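Local coordinates for heme-binding protein A / AI-2 binding protein A (Helicobacter pylori SS1, PDB 6OFQ) that binds short peptides in the periplasm, here the tetrapeptide Ser-Thr-Ser-Ala, and probably hands them to an ABC transporter for import, at residues E25-G30 / P236-L240; K512-Y516 / K528-E532. All blocks are in the same frame, centred on the assembly; numbering follows the deposited sequence.

Contacts 1 and 2 illustrate how a periplasmic binding protein can gather its two chain ends in one place: contact 1 sets the N-terminal segment 25-30 on the loop segment 236-240, and contact 2 pairs 512-516 with the C-terminal segment 528-532. Their centres lie about 9 Å apart, about 28 and 24 Å from the chain's centre and on the same side of it, whereas in type II binding proteins the peptide typically sits in the cleft between the lobes. They touch through packing: Arg28 O approaches Tyr530 CB at 3.4 Å, and Val529 O meets both Tyr239 CB and Leu240 CG at 3.5 Å. The rings of Tyr239 and Tyr530 add an edge-to-face pair.

Contact 1: E25-G30 / P236-L240; sequences EQKRFG and PKAYL
Where a short N-terminal helix runs out, it meets a tyrosine from a distant loop, extended at 236-238 (phi near -60°, psi 127 to 152°) before Tyr239 turns to -78/-43. Glu25, still helical, accepts from that tyrosine: Tyr239 OH donates to Glu25 OE1 at 2.7 Å. Gln26 opens a type I beta turn that ends at Phe29. Arg28, chi1 m and the next two torsions t, points toward the loop. Its CB sits over the Tyr239 face, a CH-pi contact 3.9 Å from the ring centroid, while Arg28 NH1 donates to Tyr239 OH at 3.1 Å; NH1 is also 3.3 Å from Glu25 OE2, a salt bridge of charges only. Phe29 (chi1 m) leaves the turn extended (-76/141) and offers its face to the edge of Tyr239 (chi1 m, chi2 -66°) in a T-shaped pair, centroids 5.0 Å apart and planes at 71°. At Gly30, phi 112° and psi 140° call for glycine, and Gly30 N donates to Tyr239 O at 2.8 Å. CA atoms match Phe29 with Tyr239 (4.5 Å) and Gly30 with Leu240 (5.0 Å). This surface contact joins the end of helix 23-26 and the turn leading to strand 32-37 to the loop between antiparallel strands 224-229 and 242-247; in their mixed sheet 32-37 runs parallel beside 242-247. Arg28 and Leu240 touch strand 530-531.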
loop_
_atom_site.group_PDB
_atom_site.type_symbol
_atom_site.label_atom_id
_atom_site.label_comp_id
_atom_site.label_asym_id
_atom_site.label_seq_id
_atom_site.Cartn_x
_atom_site.Cartn_y
_atom_site.Cartn_z
ATOM N N GLU A 25 19.915 22.970 -12.591
ATOM C CA GLU A 25 19.386 21.628 -12.857
ATOM C C GLU A 25 20.564 20.672 -13.079
ATOM O O GLU A 25 20.595 19.534 -12.601
ATOM C CB GLU A 25 18.543 21.491 -14.119
ATOM C CG GLU A 25 17.038 21.596 -13.995
ATOM C CD GLU A 25 16.453 20.642 -12.982
ATOM O OE1 GLU A 25 16.491 19.446 -13.256
ATOM O OE2 GLU A 25 15.882 21.152 -11.996
ATOM N N GLN A 26 21.497 21.098 -13.909
ATOM C CA GLN A 26 22.664 20.270 -14.253
ATOM C C GLN A 26 23.448 19.754 -13.046
ATOM O O GLN A 26 23.870 18.596 -13.005
ATOM C CB GLN A 26 23.605 21.082 -15.159
ATOM C CG GLN A 26 24.864 20.351 -15.611
ATOM C CD GLN A 26 24.601 18.988 -16.235
ATOM O OE1 GLN A 26 23.900 18.884 -17.246
ATOM N NE2 GLN A 26 25.201 17.938 -15.665
ATOM N N LYS A 27 23.610 20.615 -12.052
ATOM C CA LYS A 27 24.310 20.262 -10.834
ATOM C C LYS A 27 23.596 19.162 -10.029
ATOM O O LYS A 27 24.204 18.559 -9.141
ATOM C CB LYS A 27 24.493 21.496 -9.950
ATOM C CG LYS A 27 25.327 22.614 -10.568
ATOM C CD LYS A 27 25.954 23.469 -9.466
ATOM C CE LYS A 27 26.058 24.952 -9.801
ATOM N NZ LYS A 27 26.839 25.630 -8.727
ATOM N N ARG A 28 22.301 18.945 -10.290
ATOM C CA ARG A 28 21.552 17.904 -9.599
ATOM C C ARG A 28 21.977 16.511 -9.997
ATOM O O ARG A 28 21.783 15.581 -9.206
ATOM C CB ARG A 28 20.057 18.088 -9.798
ATOM C CG ARG A 28 19.543 19.352 -9.133
ATOM C CD ARG A 28 18.056 19.474 -9.337
ATOM N NE ARG A 28 17.485 20.608 -8.629
ATOM C CZ ARG A 28 16.187 20.807 -8.448
ATOM N NH1 ARG A 28 15.283 20.002 -8.962
ATOM N NH2 ARG A 28 15.815 21.888 -7.778
ATOM N N PHE A 29 22.491 16.290 -11.200
ATOM C CA PHE A 29 22.727 14.952 -11.679
ATOM C C PHE A 29 23.935 14.249 -11.089
ATOM O O PHE A 29 24.938 14.924 -10.764
ATOM C CB PHE A 29 22.885 14.955 -13.207
ATOM C CG PHE A 29 21.590 15.180 -13.938
ATOM C CD1 PHE A 29 21.179 16.463 -14.218
ATOM C CD2 PHE A 29 20.787 14.123 -14.296
ATOM C CE1 PHE A 29 19.963 16.672 -14.829
ATOM C CE2 PHE A 29 19.569 14.309 -14.930
ATOM C CZ PHE A 29 19.196 15.601 -15.209
ATOM N N GLY A 30 23.745 12.959 -10.835
ATOM C CA GLY A 30 24.859 12.103 -10.447
ATOM C C GLY A 30 24.734 11.643 -8.995
ATOM O O GLY A 30 24.434 12.454 -8.083
ATOM N N PRO A 236 11.417 12.693 -17.904
ATOM C CA PRO A 236 12.596 13.458 -17.432
ATOM C C PRO A 236 13.549 12.483 -16.759
ATOM O O PRO A 236 13.118 11.661 -15.923
ATOM C CB PRO A 236 12.061 14.442 -16.407
ATOM C CG PRO A 236 10.583 14.473 -16.626
ATOM C CD PRO A 236 10.183 13.151 -17.247
ATOM N N LYS A 237 14.805 12.486 -17.175
ATOM C CA LYS A 237 15.746 11.471 -16.695
ATOM C C LYS A 237 15.961 11.575 -15.167
ATOM O O LYS A 237 15.968 12.688 -14.627
ATOM C CB LYS A 237 17.069 11.549 -17.476
ATOM C CG LYS A 237 16.957 11.503 -18.995
ATOM C CD LYS A 237 16.457 10.167 -19.466
ATOM C CE LYS A 237 16.320 10.138 -20.994
ATOM N NZ LYS A 237 15.029 10.817 -21.285
ATOM N N ALA A 238 16.087 10.419 -14.529
ATOM C CA ALA A 238 16.404 10.432 -13.113
ATOM C C ALA A 238 17.700 11.188 -12.867
ATOM O O ALA A 238 18.655 11.144 -13.678
ATOM C CB ALA A 238 16.552 9.009 -12.611
ATOM N N TYR A 239 17.831 11.765 -11.675
ATOM C CA TYR A 239 19.086 12.393 -11.312
ATOM C C TYR A 239 20.166 11.441 -10.883
ATOM O O TYR A 239 21.356 11.589 -11.213
ATOM C CB TYR A 239 18.925 13.444 -10.240
ATOM C CG TYR A 239 17.994 14.601 -10.534
ATOM C CD1 TYR A 239 18.286 15.529 -11.537
ATOM C CD2 TYR A 239 16.885 14.844 -9.748
ATOM C CE1 TYR A 239 17.431 16.582 -11.813
ATOM C CE2 TYR A 239 16.071 15.911 -9.974
ATOM C CZ TYR A 239 16.357 16.813 -10.984
ATOM O OH TYR A 239 15.578 17.946 -11.198
ATOM N N LEU A 240 19.768 10.459 -10.079
ATOM C CA LEU A 240 20.702 9.516 -9.506
ATOM C C LEU A 240 21.166 8.469 -10.493
ATOM O O LEU A 240 20.390 7.979 -11.340
ATOM C CB LEU A 240 20.026 8.806 -8.321
ATOM C CG LEU A 240 19.770 9.712 -7.127
ATOM C CD1 LEU A 240 18.690 9.118 -6.234
ATOM C CD2 LEU A 240 21.040 9.983 -6.308
#

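Contact 2: K512-Y516 / K528-E532; sequences KVKGY and KVYLE
Lys514 lays its CB over the face of the Tyr530 ring, 3.5 Å from the centroid and 20° off the normal, a CH-pi contact within a two-stranded antiparallel sheet near the C-terminus. Such a small sheet displays the usual alternation of antiparallel pairing. Lys514 and Tyr530 form the hydrogen-bonded pair (CA-CA 5.3 Å): Lys514 N donates to Tyr530 O and Tyr530 N to Lys514 O, each at 2.8 Å. Val513 and Leu531 form the non-hydrogen-bonded pair (CA-CA 4.9 Å), and beyond it Glu532 N donates to Lys512 O at 2.9 Å. On the face opposite Lys514 and Tyr530, Val513 CG2 meets Leu531 CD2 at 3.9 Å; Val513 CG1 also touches Val529 CG1 at 3.7 Å, both valines having chi1 t. Tyr530 takes chi1 p, which brings its ring against CB of Lys514, whose first two torsions are m. Gly515 (93/-18) ends the pairing: a side chain there would clash with Lys528 O. Tyr516 follows, its CB 4.0 Å from Val529 CG2 and its hydroxyl hydrogen-bonded to Asn524. Lys514 NZ and Glu532 OE1, 4.4 Å apart and beyond a salt bridge, share a water that donates to Glu532 OE1 at 2.7 Å and accepts from Lys514 NZ at 3.1 Å.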
loop_
_atom_site.group_PDB
_atom_site.type_symbol
_atom_site.label_atom_id
_atom_site.label_comp_id
_atom_site.label_asym_id
_atom_site.label_seq_id
_atom_site.Cartn_x
_atom_site.Cartn_y
_atom_site.Cartn_z
ATOM N N LYS A 512 22.110 16.423 2.643
ATOM C CA LYS A 512 22.471 16.486 1.223
ATOM C C LYS A 512 21.430 15.818 0.331
ATOM O O LYS A 512 21.451 15.999 -0.875
ATOM C CB LYS A 512 23.805 15.759 0.911
ATOM C CG LYS A 512 23.798 14.240 1.078
ATOM C CD LYS A 512 25.020 13.363 0.689
ATOM C CE LYS A 512 25.941 13.345 1.868
ATOM N NZ LYS A 512 27.231 12.650 1.555
ATOM N N VAL A 513 20.560 14.978 0.872
ATOM C CA VAL A 513 19.549 14.290 0.050
ATOM C C VAL A 513 18.344 15.241 -0.104
ATOM O O VAL A 513 17.705 15.589 0.881
ATOM C CB VAL A 513 19.124 12.940 0.672
ATOM C CG1 VAL A 513 18.000 12.304 -0.149
ATOM C CG2 VAL A 513 20.325 12.013 0.814
ATOM N N LYS A 514 18.109 15.617 -1.350
ATOM C CA LYS A 514 17.061 16.568 -1.699
ATOM C C LYS A 514 16.072 15.932 -2.645
ATOM O O LYS A 514 16.379 14.945 -3.317
ATOM C CB LYS A 514 17.660 17.718 -2.492
ATOM C CG LYS A 514 18.757 18.485 -1.779
ATOM C CD LYS A 514 18.275 19.065 -0.488
ATOM C CE LYS A 514 19.421 19.860 0.133
ATOM N NZ LYS A 514 18.836 20.672 1.227
ATOM N N GLY A 515 14.861 16.513 -2.665
ATOM C CA GLY A 515 13.887 16.099 -3.655
ATOM C C GLY A 515 12.933 15.015 -3.213
ATOM O O GLY A 515 11.937 14.773 -3.930
ATOM N N TYR A 516 13.274 14.299 -2.160
ATOM C CA TYR A 516 12.339 13.305 -1.653
ATOM C C TYR A 516 11.138 14.041 -1.066
ATOM O O TYR A 516 11.317 15.070 -0.417
ATOM C CB TYR A 516 12.999 12.442 -0.592
ATOM C CG TYR A 516 12.138 11.320 -0.042
ATOM C CD1 TYR A 516 12.041 10.114 -0.730
ATOM C CD2 TYR A 516 11.381 11.484 1.100
ATOM C CE1 TYR A 516 11.316 9.057 -0.225
ATOM C CE2 TYR A 516 10.643 10.437 1.614
ATOM C CZ TYR A 516 10.568 9.261 0.906
ATOM O OH TYR A 516 9.807 8.188 1.384
ATOM N N LYS A 528 13.107 11.934 -8.685
ATOM C CA LYS A 528 13.271 13.382 -8.403
ATOM C C LYS A 528 14.290 13.621 -7.315
ATOM O O LYS A 528 14.577 14.750 -6.964
ATOM C CB LYS A 528 11.949 14.072 -8.049
ATOM C CG LYS A 528 10.795 13.735 -8.968
ATOM C CD LYS A 528 11.122 14.028 -10.431
ATOM C CE LYS A 528 9.942 13.677 -11.335
ATOM N NZ LYS A 528 10.234 13.875 -12.764
ATOM N N VAL A 529 14.854 12.546 -6.733
ATOM C CA VAL A 529 15.794 12.719 -5.599
ATOM C C VAL A 529 17.184 13.033 -6.143
ATOM O O VAL A 529 17.601 12.458 -7.146
ATOM C CB VAL A 529 15.837 11.433 -4.735
ATOM C CG1 VAL A 529 16.825 11.581 -3.579
ATOM C CG2 VAL A 529 14.445 11.256 -4.156
ATOM N N TYR A 530 17.906 13.941 -5.487
ATOM C CA TYR A 530 19.267 14.222 -5.950
ATOM C C TYR A 530 20.088 14.542 -4.730
ATOM O O TYR A 530 19.599 14.742 -3.599
ATOM C CB TYR A 530 19.311 15.402 -6.949
ATOM C CG TYR A 530 18.843 16.737 -6.435
ATOM C CD1 TYR A 530 17.484 17.082 -6.386
ATOM C CD2 TYR A 530 19.721 17.651 -5.892
ATOM C CE1 TYR A 530 17.052 18.292 -5.894
ATOM C CE2 TYR A 530 19.287 18.867 -5.426
ATOM C CZ TYR A 530 17.951 19.232 -5.450
ATOM O OH TYR A 530 17.524 20.481 -5.001
ATOM N N LEU A 531 21.405 14.524 -4.971
ATOM C CA LEU A 531 22.361 14.856 -3.922
ATOM C C LEU A 531 22.957 16.232 -4.159
ATOM O O LEU A 531 23.403 16.535 -5.262
ATOM C CB LEU A 531 23.461 13.795 -3.934
ATOM C CG LEU A 531 23.002 12.336 -3.856
ATOM C CD1 LEU A 531 24.222 11.384 -3.802
ATOM C CD2 LEU A 531 22.038 12.118 -2.695
ATOM N N GLU A 532 22.896 17.054 -3.114
ATOM C CA GLU A 532 23.224 18.456 -3.263
ATOM C C GLU A 532 24.722 18.547 -3.441
ATOM O O GLU A 532 25.471 17.877 -2.742
ATOM C CB GLU A 532 22.819 19.248 -2.048
ATOM C CG GLU A 532 23.118 20.684 -2.447
ATOM C CD GLU A 532 22.379 21.641 -1.568
ATOM O OE1 GLU A 532 22.786 21.672 -0.379
ATOM O OE2 GLU A 532 21.436 22.256 -2.117
HETATM O O HOH W 1 21.546 22.036 2.043
#